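Local coordinates for probable transcriptional regulator, ArsR family protein (PDB 3F6O), which probably binds DNA as a dimeric winged helix-turn-helix transcription factor of the ArsR family, at residues Q13-P18 against S58-T63; P18-V23 against H53-S58. All coordinates share one frame; numbering follows the deposited sequence.

From the N terminus, helix 5-15 runs into a short turn and then helix 18-28; contact 1 sets A14 and L15, late in helix 5-15, against S58 and W60, between helix 45-57 and strand 61-66. The loop it closes spans 39 residues, mostly helical. Contact 2, residues 18-23 against 53-58, is nested inside that loop and pairs helix 18-28 with helix 45-57. The two share P18 and S58, and their centres lie about 3 Å apart. R20 of contact 2 donates from NE to A14 O of contact 1. Together they tie the three helices to one another and to the link into the wing, where E56 OE1 and T63 OG1 are hydrogen-bonded.

Contact 1. Residues Q13-P18 against S58-T63; sequences QALADP and SGWIRT
A14 and L15, late in helix 5-15, meet the indole of W60 where the winged helix-turn-helix domain passes from helix 45-57 into the first strand of its wing. The two residues use different parts of the ring. L15 lies over one face of the six-membered ring: its CD2 is 4.1 Å from the ring centroid and 25° off the normal, a CH-pi contact displaced toward the rim. The other methyl, CD1, comes within 3.6 Å of W60 CZ2, and the two side chains cross at about a right angle. L15 CG stands anti to the carbonyl carbon (chi1 -64°), and from there both methyls reach the indole. The A14 methyl approaches the pyrrole end obliquely, with CB 3.5 Å from W60 CD1.

W60 NE1 donates to I11 O one turn back in helix 5-15, which fixes the indole against that helix, while F79 meets the ring edge-to-face. G59, with positive phi, ends helix 45-57 in a Schellman motif and turns the chain toward the strand. S58 OG, bonded to F54 O, lies in the plane of the indole at its edge; A14 CB also packs 3.5 Å from S58 OG.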
loop_
_atom_site.group_PDB
_atom_site.type_symbol
_atom_site.label_atom_id
_atom_site.label_comp_id
_atom_site.label_asym_id
_atom_site.label_seq_id
_atom_site.Cartn_x
_atom_site.Cartn_y
_atom_site.Cartn_z
ATOM N N GLN A 13 -4.036 1.702 2.519
ATOM C CA GLN A 13 -3.979 2.688 3.610
ATOM C C GLN A 13 -3.552 2.063 4.943
ATOM O O GLN A 13 -2.842 2.690 5.751
ATOM C CB GLN A 13 -5.341 3.391 3.766
ATOM C CG GLN A 13 -5.329 4.531 4.774
ATOM C CD GLN A 13 -4.480 5.697 4.344
ATOM O OE1 GLN A 13 -4.814 6.396 3.398
ATOM N NE2 GLN A 13 -3.367 5.925 5.049
ATOM N N ALA A 14 -3.984 0.824 5.169
ATOM C CA ALA A 14 -3.641 0.112 6.385
ATOM C C ALA A 14 -2.132 -0.067 6.482
ATOM O O ALA A 14 -1.559 0.102 7.555
ATOM C CB ALA A 14 -4.365 -1.224 6.465
ATOM N N LEU A 15 -1.499 -0.386 5.358
ATOM C CA LEU A 15 -0.045 -0.599 5.315
ATOM C C LEU A 15 0.800 0.686 5.377
ATOM O O LEU A 15 2.027 0.617 5.534
ATOM C CB LEU A 15 0.337 -1.395 4.045
ATOM C CG LEU A 15 -0.210 -2.807 3.934
ATOM C CD1 LEU A 15 0.329 -3.533 2.674
ATOM C CD2 LEU A 15 0.075 -3.618 5.194
ATOM N N ALA A 16 0.158 1.855 5.252
ATOM C CA ALA A 16 0.888 3.127 5.265
ATOM C C ALA A 16 1.436 3.505 6.652
ATOM O O ALA A 16 2.298 4.374 6.765
ATOM C CB ALA A 16 -0.000 4.239 4.698
ATOM N N ASP A 17 0.939 2.861 7.702
ATOM C CA ASP A 17 1.340 3.153 9.089
ATOM C C ASP A 17 2.337 2.120 9.619
ATOM O O ASP A 17 2.115 0.898 9.497
ATOM C CB ASP A 17 0.100 3.215 9.987
ATOM C CG ASP A 17 0.427 3.570 11.418
ATOM O OD1 ASP A 17 0.540 4.771 11.716
ATOM O OD2 ASP A 17 0.574 2.654 12.262
ATOM N N PRO A 18 3.435 2.602 10.223
ATOM C CA PRO A 18 4.459 1.686 10.705
ATOM C C PRO A 18 4.030 0.817 11.905
ATOM O O PRO A 18 4.525 -0.322 12.048
ATOM C CB PRO A 18 5.621 2.637 11.112
ATOM C CG PRO A 18 4.948 3.930 11.451
ATOM C CD PRO A 18 3.780 4.026 10.488
ATOM N N SER A 58 -10.244 -3.012 7.457
ATOM C CA SER A 58 -9.665 -3.207 6.139
ATOM C C SER A 58 -9.417 -4.690 5.761
ATOM O O SER A 58 -8.968 -4.986 4.638
ATOM C CB SER A 58 -8.387 -2.364 6.006
ATOM O OG SER A 58 -7.438 -2.730 6.997
ATOM N N GLY A 59 -9.719 -5.620 6.665
ATOM C CA GLY A 59 -9.637 -7.067 6.360
ATOM C C GLY A 59 -8.302 -7.749 6.655
ATOM O O GLY A 59 -8.143 -8.931 6.378
ATOM N N TRP A 60 -7.328 -7.001 7.197
ATOM C CA TRP A 60 -5.975 -7.552 7.474
ATOM C C TRP A 60 -5.948 -8.506 8.677
ATOM O O TRP A 60 -5.110 -9.403 8.730
ATOM C CB TRP A 60 -4.953 -6.408 7.710
ATOM C CG TRP A 60 -4.444 -5.806 6.442
ATOM C CD1 TRP A 60 -4.822 -4.627 5.886
ATOM C CD2 TRP A 60 -3.492 -6.391 5.543
ATOM N NE1 TRP A 60 -4.132 -4.420 4.693
ATOM C CE2 TRP A 60 -3.323 -5.501 4.466
ATOM C CE3 TRP A 60 -2.751 -7.586 5.557
ATOM C CZ2 TRP A 60 -2.432 -5.754 3.410
ATOM C CZ3 TRP A 60 -1.866 -7.826 4.508
ATOM C CH2 TRP A 60 -1.739 -6.933 3.448
ATOM N N ILE A 61 -6.822 -8.283 9.660
ATOM C CA ILE A 61 -6.883 -9.143 10.849
ATOM C C ILE A 61 -8.338 -9.455 11.208
ATOM O O ILE A 61 -9.252 -8.763 10.754
ATOM C CB ILE A 61 -6.148 -8.556 12.122
ATOM C CG1 ILE A 61 -6.973 -7.405 12.739
ATOM C CG2 ILE A 61 -4.683 -8.166 11.787
ATOM C CD1 ILE A 61 -6.389 -6.735 14.010
ATOM N N ARG A 62 -8.519 -10.490 12.036
ATOM C CA ARG A 62 -9.774 -10.740 12.722
ATOM C C ARG A 62 -9.504 -10.714 14.202
ATOM O O ARG A 62 -8.463 -11.197 14.662
ATOM C CB ARG A 62 -10.283 -12.145 12.427
ATOM C CG ARG A 62 -10.814 -12.384 11.054
ATOM C CD ARG A 62 -11.659 -13.645 11.120
ATOM N NE ARG A 62 -11.867 -14.228 9.806
ATOM C CZ ARG A 62 -12.915 -14.981 9.480
ATOM N NH1 ARG A 62 -13.011 -15.461 8.241
ATOM N NH2 ARG A 62 -13.867 -15.241 10.383
ATOM N N THR A 63 -10.452 -10.165 14.956
ATOM C CA THR A 63 -10.339 -10.140 16.396
ATOM C C THR A 63 -11.610 -10.679 17.020
ATOM O O THR A 63 -12.682 -10.678 16.390
ATOM C CB THR A 63 -10.041 -8.752 16.975
ATOM O OG1 THR A 63 -11.208 -7.925 16.912
ATOM C CG2 THR A 63 -8.864 -8.065 16.232
#

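Contact 2. Residues P18-V23 against H53-S58; sequences PTRRAV and HFLEDS
The guanidinium of R20 lies flat on the ring of F54, one face against one face, in a cation-pi stack between helix 18-28 and helix 45-57 of the winged helix-turn-helix domain. The planes are 15° apart and R20 CZ is 4.4 Å from the F54 centroid, shifted toward the rim; R20 NE comes nearest, 4.0 Å from F54 CD2. The arginine chain bends at chi3 (-70°), turning its planar end onto the phenyl ring. R20 NE and NH2 also donate to A14 O and Q13 O near the end of helix 5-15, so these bonds hold the group in place, and the two carbonyl oxygens probably suit its positive charge. A methionine in place of R20 would probably leave the A14 and Q13 carbonyls without these donors and the F54 face without its cation.

The short helical segments cross at -67° with their axes 10.9 Å apart, a gap filled by side chains. L55 packs beside the arginine's aliphatic part, its CG 4.0 Å from R20 CD. Further along, L55 reaches the next turn of helix 18-28, where its CD1 lies 3.7 Å from V23 CG1. On the backbone of F54, the carbonyl O accepts from S58 N and S58 OG on opposite faces of its plane, with S58 OG 2.7 Å from F54 O.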
loop_
_atom_site.group_PDB
_atom_site.type_symbol
_atom_site.label_atom_id
_atom_site.label_comp_id
_atom_site.label_asym_id
_atom_site.label_seq_id
_atom_site.Cartn_x
_atom_site.Cartn_y
_atom_site.Cartn_z
ATOM N N PRO A 18 3.435 2.602 10.223
ATOM C CA PRO A 18 4.459 1.686 10.705
ATOM C C PRO A 18 4.030 0.817 11.905
ATOM O O PRO A 18 4.525 -0.322 12.048
ATOM C CB PRO A 18 5.621 2.637 11.112
ATOM C CG PRO A 18 4.948 3.930 11.451
ATOM C CD PRO A 18 3.780 4.026 10.488
ATOM N N THR A 19 3.159 1.343 12.763
ATOM C CA THR A 19 2.610 0.554 13.867
ATOM C C THR A 19 1.809 -0.636 13.330
ATOM O O THR A 19 1.958 -1.786 13.797
ATOM C CB THR A 19 1.700 1.383 14.796
ATOM O OG1 THR A 19 2.441 2.486 15.330
ATOM C CG2 THR A 19 1.209 0.502 15.972
ATOM N N ARG A 20 0.942 -0.346 12.364
ATOM C CA ARG A 20 0.128 -1.387 11.752
ATOM C C ARG A 20 0.988 -2.419 11.038
ATOM O O ARG A 20 0.731 -3.610 11.158
ATOM C CB ARG A 20 -0.926 -0.782 10.824
ATOM C CG ARG A 20 -1.958 0.035 11.602
ATOM C CD ARG A 20 -3.166 0.345 10.734
ATOM N NE ARG A 20 -2.954 1.314 9.637
ATOM C CZ ARG A 20 -3.272 2.614 9.669
ATOM N NH1 ARG A 20 -3.687 3.184 10.806
ATOM N NH2 ARG A 20 -3.150 3.369 8.564
ATOM N N ARG A 21 2.011 -1.975 10.294
ATOM C CA ARG A 21 2.922 -2.943 9.644
ATOM C C ARG A 21 3.624 -3.814 10.690
ATOM O O ARG A 21 3.769 -5.026 10.480
ATOM C CB ARG A 21 3.947 -2.265 8.719
ATOM C CG ARG A 21 3.343 -1.661 7.431
ATOM C CD ARG A 21 4.432 -1.293 6.399
ATOM N NE ARG A 21 5.536 -0.544 7.020
ATOM C CZ ARG A 21 5.540 0.770 7.173
ATOM N NH1 ARG A 21 4.517 1.486 6.718
ATOM N NH2 ARG A 21 6.577 1.387 7.750
ATOM N N ALA A 22 4.021 -3.214 11.821
ATOM C CA ALA A 22 4.675 -3.964 12.916
ATOM C C ALA A 22 3.767 -5.015 13.564
ATOM O O ALA A 22 4.183 -6.148 13.919
ATOM C CB ALA A 22 5.193 -3.000 13.981
ATOM N N VAL A 23 2.523 -4.621 13.772
ATOM C CA VAL A 23 1.514 -5.546 14.299
ATOM C C VAL A 23 1.309 -6.693 13.337
ATOM O O VAL A 23 1.226 -7.839 13.775
ATOM C CB VAL A 23 0.192 -4.821 14.536
ATOM C CG1 VAL A 23 -0.955 -5.823 14.774
ATOM C CG2 VAL A 23 0.306 -3.793 15.718
ATOM N N HIS A 53 -8.500 -1.478 15.062
ATOM C CA HIS A 53 -9.788 -1.348 14.382
ATOM C C HIS A 53 -9.622 -1.131 12.879
ATOM O O HIS A 53 -10.367 -1.681 12.069
ATOM C CB HIS A 53 -10.605 -0.209 15.003
ATOM C CG HIS A 53 -11.147 -0.548 16.355
ATOM N ND1 HIS A 53 -11.113 0.334 17.415
ATOM C CD2 HIS A 53 -11.711 -1.687 16.832
ATOM C CE1 HIS A 53 -11.640 -0.238 18.485
ATOM N NE2 HIS A 53 -12.012 -1.464 18.159
ATOM N N PHE A 54 -8.632 -0.326 12.515
ATOM C CA PHE A 54 -8.381 -0.054 11.104
ATOM C C PHE A 54 -7.958 -1.349 10.411
ATOM O O PHE A 54 -8.436 -1.655 9.311
ATOM C CB PHE A 54 -7.338 1.064 10.926
ATOM C CG PHE A 54 -7.326 1.632 9.535
ATOM C CD1 PHE A 54 -7.923 2.851 9.265
ATOM C CD2 PHE A 54 -6.787 0.912 8.474
ATOM C CE1 PHE A 54 -7.934 3.353 7.959
ATOM C CE2 PHE A 54 -6.807 1.413 7.168
ATOM C CZ PHE A 54 -7.382 2.604 6.917
ATOM N N LEU A 55 -7.072 -2.120 11.065
ATOM C CA LEU A 55 -6.633 -3.436 10.551
ATOM C C LEU A 55 -7.808 -4.405 10.359
ATOM O O LEU A 55 -7.897 -5.121 9.353
ATOM C CB LEU A 55 -5.569 -4.078 11.488
ATOM C CG LEU A 55 -4.144 -3.478 11.349
ATOM C CD1 LEU A 55 -3.141 -4.148 12.331
ATOM C CD2 LEU A 55 -3.645 -3.590 9.880
ATOM N N GLU A 56 -8.728 -4.412 11.310
ATOM C CA GLU A 56 -9.872 -5.305 11.193
ATOM C C GLU A 56 -10.823 -4.823 10.083
ATOM O O GLU A 56 -11.232 -5.611 9.237
ATOM C CB GLU A 56 -10.603 -5.504 12.530
ATOM C CG GLU A 56 -11.594 -6.715 12.411
ATOM C CD GLU A 56 -12.092 -7.293 13.742
ATOM O OE1 GLU A 56 -11.982 -6.607 14.798
ATOM O OE2 GLU A 56 -12.618 -8.453 13.700
ATOM N N ASP A 57 -11.129 -3.535 10.076
ATOM C CA ASP A 57 -12.052 -2.979 9.083
ATOM C C ASP A 57 -11.554 -3.154 7.664
ATOM O O ASP A 57 -12.335 -3.407 6.771
ATOM C CB ASP A 57 -12.345 -1.503 9.355
ATOM C CG ASP A 57 -13.235 -1.308 10.562
ATOM O OD1 ASP A 57 -13.925 -2.263 10.984
ATOM O OD2 ASP A 57 -13.236 -0.185 11.099
ATOM N N SER A 58 -10.244 -3.012 7.457
ATOM C CA SER A 58 -9.665 -3.207 6.139
ATOM C C SER A 58 -9.417 -4.690 5.761
ATOM O O SER A 58 -8.968 -4.986 4.638
ATOM C CB SER A 58 -8.387 -2.364 6.006
ATOM O OG SER A 58 -7.438 -2.730 6.997
#